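Local coordinates for protein metallo-beta-lactamase (Pseudomonas stutzeri, PDB 4ZEJ) that probably hydrolyses beta-lactam antibiotics to substituted beta-amino acids with the help of two bound zinc ions, and so takes part in antibiotic resistance, at residues H76-R81 and T170-I175; S181-L186 and H210-A215. All blocks are in the same frame, centred on the assembly; numbering follows the deposited sequence.

Contact 1 of 2, residues H76-R81 and T170-I175. With ZN (zinc ion), chain D; ZN (zinc ion), chain C.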
loop_
_atom_site.group_PDB
_atom_site.type_symbol
_atom_site.label_atom_id
_atom_site.label_comp_id
_atom_site.label_asym_id
_atom_site.label_seq_id
_atom_site.Cartn_x
_atom_site.Cartn_y
_atom_site.Cartn_z
ATOM N N HIS A 76 3.561 -1.469 4.442
ATOM C CA HIS A 76 3.983 -1.624 5.852
ATOM C C HIS A 76 3.615 -3.039 6.297
ATOM O O HIS A 76 3.074 -3.794 5.505
ATOM C CB HIS A 76 3.464 -0.521 6.806
ATOM C CG HIS A 76 2.007 -0.587 7.116
ATOM N ND1 HIS A 76 1.045 -0.126 6.246
ATOM C CD2 HIS A 76 1.345 -1.005 8.216
ATOM C CE1 HIS A 76 -0.145 -0.285 6.785
ATOM N NE2 HIS A 76 0.009 -0.815 7.978
ATOM N N TRP A 77 3.919 -3.409 7.531
ATOM C CA TRP A 77 3.867 -4.832 7.922
ATOM C C TRP A 77 2.486 -5.403 8.246
ATOM O O TRP A 77 2.322 -6.624 8.266
ATOM C CB TRP A 77 4.836 -5.113 9.062
ATOM C CG TRP A 77 4.416 -4.630 10.423
ATOM C CD1 TRP A 77 4.598 -3.388 10.946
ATOM C CD2 TRP A 77 3.772 -5.405 11.444
ATOM N NE1 TRP A 77 4.111 -3.337 12.233
ATOM C CE2 TRP A 77 3.600 -4.563 12.562
ATOM C CE3 TRP A 77 3.320 -6.730 11.518
ATOM C CZ2 TRP A 77 2.978 -5.000 13.745
ATOM C CZ3 TRP A 77 2.715 -7.171 12.701
ATOM C CH2 TRP A 77 2.551 -6.306 13.793
ATOM N N HIS A 78 1.493 -4.555 8.494
ATOM C CA HIS A 78 0.195 -5.057 8.964
ATOM C C HIS A 78 -0.495 -5.932 7.929
ATOM O O HIS A 78 -0.209 -5.844 6.729
ATOM C CB HIS A 78 -0.730 -3.919 9.401
ATOM C CG HIS A 78 -0.270 -3.219 10.642
ATOM N ND1 HIS A 78 -0.594 -1.913 10.933
ATOM C CD2 HIS A 78 0.506 -3.645 11.664
ATOM C CE1 HIS A 78 -0.067 -1.577 12.097
ATOM N NE2 HIS A 78 0.616 -2.608 12.554
ATOM N N GLU A 79 -1.425 -6.752 8.409
ATOM C CA GLU A 79 -2.062 -7.793 7.592
ATOM C C GLU A 79 -2.830 -7.295 6.371
ATOM O O GLU A 79 -2.887 -8.000 5.348
ATOM C CB GLU A 79 -2.989 -8.660 8.452
ATOM C CG GLU A 79 -2.234 -9.560 9.415
ATOM C CD GLU A 79 -3.138 -10.428 10.280
ATOM O OE1 GLU A 79 -4.289 -10.732 9.867
ATOM O OE2 GLU A 79 -2.689 -10.831 11.377
ATOM N N ASP A 80 -3.401 -6.091 6.448
ATOM C CA ASP A 80 -4.084 -5.524 5.275
ATOM C C ASP A 80 -3.130 -5.216 4.107
ATOM O O ASP A 80 -3.590 -5.024 2.995
ATOM C CB ASP A 80 -4.954 -4.300 5.620
ATOM C CG ASP A 80 -4.167 -3.123 6.145
ATOM O OD1 ASP A 80 -3.289 -3.321 6.986
ATOM O OD2 ASP A 80 -4.443 -1.983 5.753
ATOM N N ARG A 81 -1.817 -5.183 4.356
ATOM C CA ARG A 81 -0.801 -4.997 3.307
ATOM C C ARG A 81 -0.050 -6.278 2.891
ATOM O O ARG A 81 0.529 -6.331 1.801
ATOM C CB ARG A 81 0.269 -4.023 3.808
ATOM C CG ARG A 81 -0.180 -2.717 4.434
ATOM C CD ARG A 81 -0.805 -1.773 3.425
ATOM N NE ARG A 81 -2.248 -1.775 3.510
ATOM C CZ ARG A 81 -3.087 -1.325 2.580
ATOM N NH1 ARG A 81 -2.668 -0.837 1.403
ATOM N NH2 ARG A 81 -4.381 -1.379 2.835
ATOM N N THR A 170 -4.095 3.903 15.797
ATOM C CA THR A 170 -2.894 4.675 16.177
ATOM C C THR A 170 -2.014 3.993 17.246
ATOM O O THR A 170 -1.094 4.607 17.789
ATOM C CB THR A 170 -3.286 6.073 16.694
ATOM O OG1 THR A 170 -4.224 5.933 17.762
ATOM C CG2 THR A 170 -3.906 6.911 15.572
ATOM N N GLY A 171 -2.270 2.723 17.528
ATOM C CA GLY A 171 -1.518 1.999 18.554
ATOM C C GLY A 171 -0.019 1.916 18.305
ATOM O O GLY A 171 0.747 1.752 19.251
ATOM N N GLU A 172 0.399 2.034 17.042
ATOM C CA GLU A 172 1.808 1.997 16.662
ATOM C C GLU A 172 2.266 3.273 15.935
ATOM O O GLU A 172 3.353 3.310 15.356
ATOM C CB GLU A 172 2.052 0.729 15.825
ATOM C CG GLU A 172 1.862 -0.537 16.655
ATOM C CD GLU A 172 1.500 -1.789 15.865
ATOM O OE1 GLU A 172 2.006 -1.956 14.744
ATOM O OE2 GLU A 172 0.723 -2.632 16.400
ATOM N N ALA A 173 1.463 4.330 16.010
ATOM C CA ALA A 173 1.715 5.546 15.238
ATOM C C ALA A 173 2.710 6.495 15.926
ATOM O O ALA A 173 2.899 6.468 17.140
ATOM C CB ALA A 173 0.410 6.267 14.937
ATOM N N HIS A 174 3.346 7.313 15.102
ATOM C CA HIS A 174 4.251 8.358 15.531
ATOM C C HIS A 174 3.589 9.679 15.162
ATOM O O HIS A 174 3.908 10.290 14.137
ATOM C CB HIS A 174 5.602 8.166 14.843
ATOM C CG HIS A 174 6.324 6.923 15.279
ATOM N ND1 HIS A 174 7.549 6.956 15.903
ATOM C CD2 HIS A 174 5.981 5.616 15.197
ATOM C CE1 HIS A 174 7.932 5.725 16.188
ATOM N NE2 HIS A 174 7.002 4.892 15.761
ATOM N N ILE A 175 2.653 10.099 16.011
ATOM C CA ILE A 175 1.724 11.184 15.688
ATOM C C ILE A 175 2.428 12.531 15.513
ATOM O O ILE A 175 2.122 13.250 14.565
ATOM C CB ILE A 175 0.563 11.265 16.716
ATOM C CG1 ILE A 175 -0.346 10.032 16.581
ATOM C CG2 ILE A 175 -0.273 12.517 16.505
ATOM C CD1 ILE A 175 -1.221 9.764 17.791
HETATM ZN ZN ZN D . -1.418 -0.609 9.585
HETATM ZN ZN ZN C . -4.274 -0.108 6.519
HETATM O O HOH W 1 4.436 -1.256 14.288
HETATM O O HOH W 2 -3.331 -0.771 11.218
#
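His78 and Glu172 face each other across 10.6 Å between their CA atoms, the former at the N-cap position of helix 79-82, the latter in a type I turn from Thr170 to Ala173, and their side chains bridge the gap. The Glu172 chain runs extended beyond CG (chi2 155°) and brings OE1 to His78 NE2 at 2.7 Å. OE1 lies close to the imidazole plane, but the N-H meets it from above the carboxylate plane, the two planes being 73° apart. The same OE1 sits at the rim of the Trp77 indole, 3.3 Å from CZ2, and takes a third approach from a water that links it to Trp77 NE1. OE2 is held by Tyr169. CD2 of His78 lies over one indole face, toward its rim. On its other side, His78 uses ND1 to bind zinc at 2.0 Å, so Glu172 is a second-shell partner that fixes the ring's rotation and probably makes it a more electron-rich ligand. His76 and His138 complete the protein ligands of this ion; Asp80, with Cys157 and His199, holds the second. His76, His78 and Asp80 form the His-X-His-X-Asp zinc motif of class B1 metallo-beta-lactamases, here backed by a second-shell glutamate.

Contact 2 of 2, residues S181-L186 and H210-A215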
loop_
_atom_site.group_PDB
_atom_site.type_symbol
_atom_site.label_atom_id
_atom_site.label_comp_id
_atom_site.label_asym_id
_atom_site.label_seq_id
_atom_site.Cartn_x
_atom_site.Cartn_y
_atom_site.Cartn_z
ATOM N N SER A 181 6.509 14.088 8.408
ATOM C CA SER A 181 6.604 13.084 7.351
ATOM C C SER A 181 5.672 13.397 6.191
ATOM O O SER A 181 6.054 13.250 5.031
ATOM C CB SER A 181 6.294 11.682 7.895
ATOM O OG SER A 181 7.163 11.387 8.973
ATOM N N ALA A 182 4.448 13.822 6.511
ATOM C CA ALA A 182 3.489 14.191 5.485
ATOM C C ALA A 182 3.987 15.390 4.673
ATOM O O ALA A 182 3.873 15.404 3.451
ATOM C CB ALA A 182 2.127 14.489 6.106
ATOM N N GLN A 183 4.550 16.381 5.353
ATOM C CA GLN A 183 5.188 17.510 4.654
ATOM C C GLN A 183 6.353 17.064 3.759
ATOM O O GLN A 183 6.531 17.593 2.661
ATOM C CB GLN A 183 5.660 18.574 5.652
ATOM C CG GLN A 183 6.194 19.846 5.001
ATOM C CD GLN A 183 5.182 20.475 4.059
ATOM O OE1 GLN A 183 4.057 20.757 4.453
ATOM N NE2 GLN A 183 5.565 20.670 2.801
ATOM N N ASN A 184 7.143 16.098 4.222
ATOM C CA ASN A 184 8.209 15.534 3.378
ATOM C C ASN A 184 7.657 14.989 2.069
ATOM O O ASN A 184 8.217 15.260 0.994
ATOM C CB ASN A 184 8.982 14.419 4.098
ATOM C CG ASN A 184 9.758 14.911 5.311
ATOM O OD1 ASN A 184 10.144 16.079 5.402
ATOM N ND2 ASN A 184 10.020 13.995 6.254
ATOM N N ALA A 185 6.553 14.237 2.161
ATOM C CA ALA A 185 5.898 13.672 0.993
ATOM C C ALA A 185 5.290 14.758 0.115
ATOM O O ALA A 185 5.402 14.678 -1.108
ATOM C CB ALA A 185 4.832 12.658 1.393
ATOM N N LEU A 186 4.675 15.770 0.736
ATOM C CA LEU A 186 4.119 16.922 -0.006
ATOM C C LEU A 186 5.205 17.644 -0.808
ATOM O O LEU A 186 5.011 17.937 -1.977
ATOM C CB LEU A 186 3.412 17.908 0.924
ATOM C CG LEU A 186 2.016 17.490 1.402
ATOM C CD1 LEU A 186 1.655 18.200 2.707
ATOM C CD2 LEU A 186 0.984 17.789 0.318
ATOM N N HIS A 210 -4.834 16.942 4.160
ATOM C CA HIS A 210 -5.780 16.528 5.200
ATOM C C HIS A 210 -5.099 15.633 6.238
ATOM O O HIS A 210 -5.287 15.812 7.446
ATOM C CB HIS A 210 -6.981 15.809 4.577
ATOM C CG HIS A 210 -7.979 15.310 5.570
ATOM N ND1 HIS A 210 -8.559 16.124 6.522
ATOM C CD2 HIS A 210 -8.544 14.082 5.729
ATOM C CE1 HIS A 210 -9.412 15.414 7.243
ATOM N NE2 HIS A 210 -9.421 14.172 6.779
ATOM N N THR A 211 -4.325 14.660 5.767
ATOM C CA THR A 211 -3.595 13.752 6.666
ATOM C C THR A 211 -2.653 14.560 7.580
ATOM O O THR A 211 -2.619 14.341 8.792
ATOM C CB THR A 211 -2.801 12.701 5.871
ATOM O OG1 THR A 211 -3.719 11.918 5.086
ATOM C CG2 THR A 211 -2.003 11.776 6.783
ATOM N N LYS A 212 -1.894 15.475 6.992
ATOM C CA LYS A 212 -1.034 16.378 7.755
ATOM C C LYS A 212 -1.810 17.109 8.862
ATOM O O LYS A 212 -1.389 17.111 10.024
ATOM C CB LYS A 212 -0.338 17.383 6.831
ATOM C CG LYS A 212 0.601 18.304 7.582
ATOM C CD LYS A 212 1.480 19.118 6.646
ATOM C CE LYS A 212 2.472 19.946 7.423
ATOM N NZ LYS A 212 1.839 21.166 7.982
ATOM N N SER A 213 -2.942 17.708 8.508
ATOM C CA SER A 213 -3.780 18.408 9.497
ATOM C C SER A 213 -4.307 17.485 10.597
ATOM O O SER A 213 -4.260 17.855 11.782
ATOM C CB SER A 213 -4.921 19.151 8.811
ATOM O OG SER A 213 -5.717 19.856 9.745
ATOM N N LEU A 214 -4.787 16.299 10.225
ATOM C CA LEU A 214 -5.235 15.308 11.218
ATOM C C LEU A 214 -4.133 14.987 12.226
ATOM O O LEU A 214 -4.393 14.905 13.436
ATOM C CB LEU A 214 -5.707 14.010 10.570
ATOM C CG LEU A 214 -7.017 14.048 9.760
ATOM C CD1 LEU A 214 -7.156 12.739 9.028
ATOM C CD2 LEU A 214 -8.210 14.324 10.657
ATOM N N ALA A 215 -2.904 14.803 11.734
ATOM C CA ALA A 215 -1.769 14.524 12.606
ATOM C C ALA A 215 -1.477 15.709 13.540
ATOM O O ALA A 215 -1.151 15.515 14.715
ATOM C CB ALA A 215 -0.537 14.173 11.791
#
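Lys212 lays its aliphatic chain across helix 175-188, where it meets Ala182, Leu186 and Gln183 in turn. Its root is closest to the small residue: CB lies 3.9 Å from Ala182 CB, and the same methyl also touches Lys212 CA. Here the backbones come nearest, with 5.5 Å between the CA atoms of Ala182 and Lys212. With CG swung opposite the backbone N (chi1 -178°) and the next two torsions also extended, the lysine reaches straight out over the neighbouring helix. Halfway along, CD meets the CD1 methyl of Leu186 at 4.0 Å, the two side chains crossing at about a right angle. Farther out, CE passes 3.5 Å from Gln183 OE1 and also brushes the CB of that residue. The chain then turns at its last torsion (chi4 -79°), and NZ pairs with Glu216, one turn on in its own helix. Gln183, bent at chi2, rests its carbonyl oxygen against the lysine methylenes while NE2 bonds to Ser187.

The short axes approach to 9.3 Å and run nearly antiparallel, at 163°. Around this junction, Leu186 also packs on Leu208 and Ile205, while Thr211 and Ala215 lean on Trp178 of helix 175-188. Both helices belong to the outer layer of the alpha-beta/beta-alpha sandwich of metallo-beta-lactamases, and the contact joins them in plain packing away from the zinc ions.

Across these two segments the interaction is van der Waals contact: methyl and methylene groups do most of the touching, joined by the carbonyl oxygen of Gln183, and Lys212 NZ and Gln183 NE2 each find their polar partner within their own helix. The lysine therefore works here chiefly as a hydrocarbon, while its ammonium charge is balanced by Glu216 beyond the interface.

The two contacts follow one another along the chain, contact 1 closing at Ile175 before contact 2 opens at Ser181, and their centres stand 16 Å apart. Helix 175-188 connects them: the loop of contact 1 runs straight into it, and segment 181-186 lies farther along it. They also meet directly, since Ile175 CG2 packs 3.6 Å from Ala215 O. One contact thus reaches the zinc site while the other is helix packing at the periphery. Contact 1 brings a loop against the zinc site, its centre about 11 Å from the centre of the chain, whereas contact 2, at about 17 Å, packs two outer helices together, one of which continues directly from that loop.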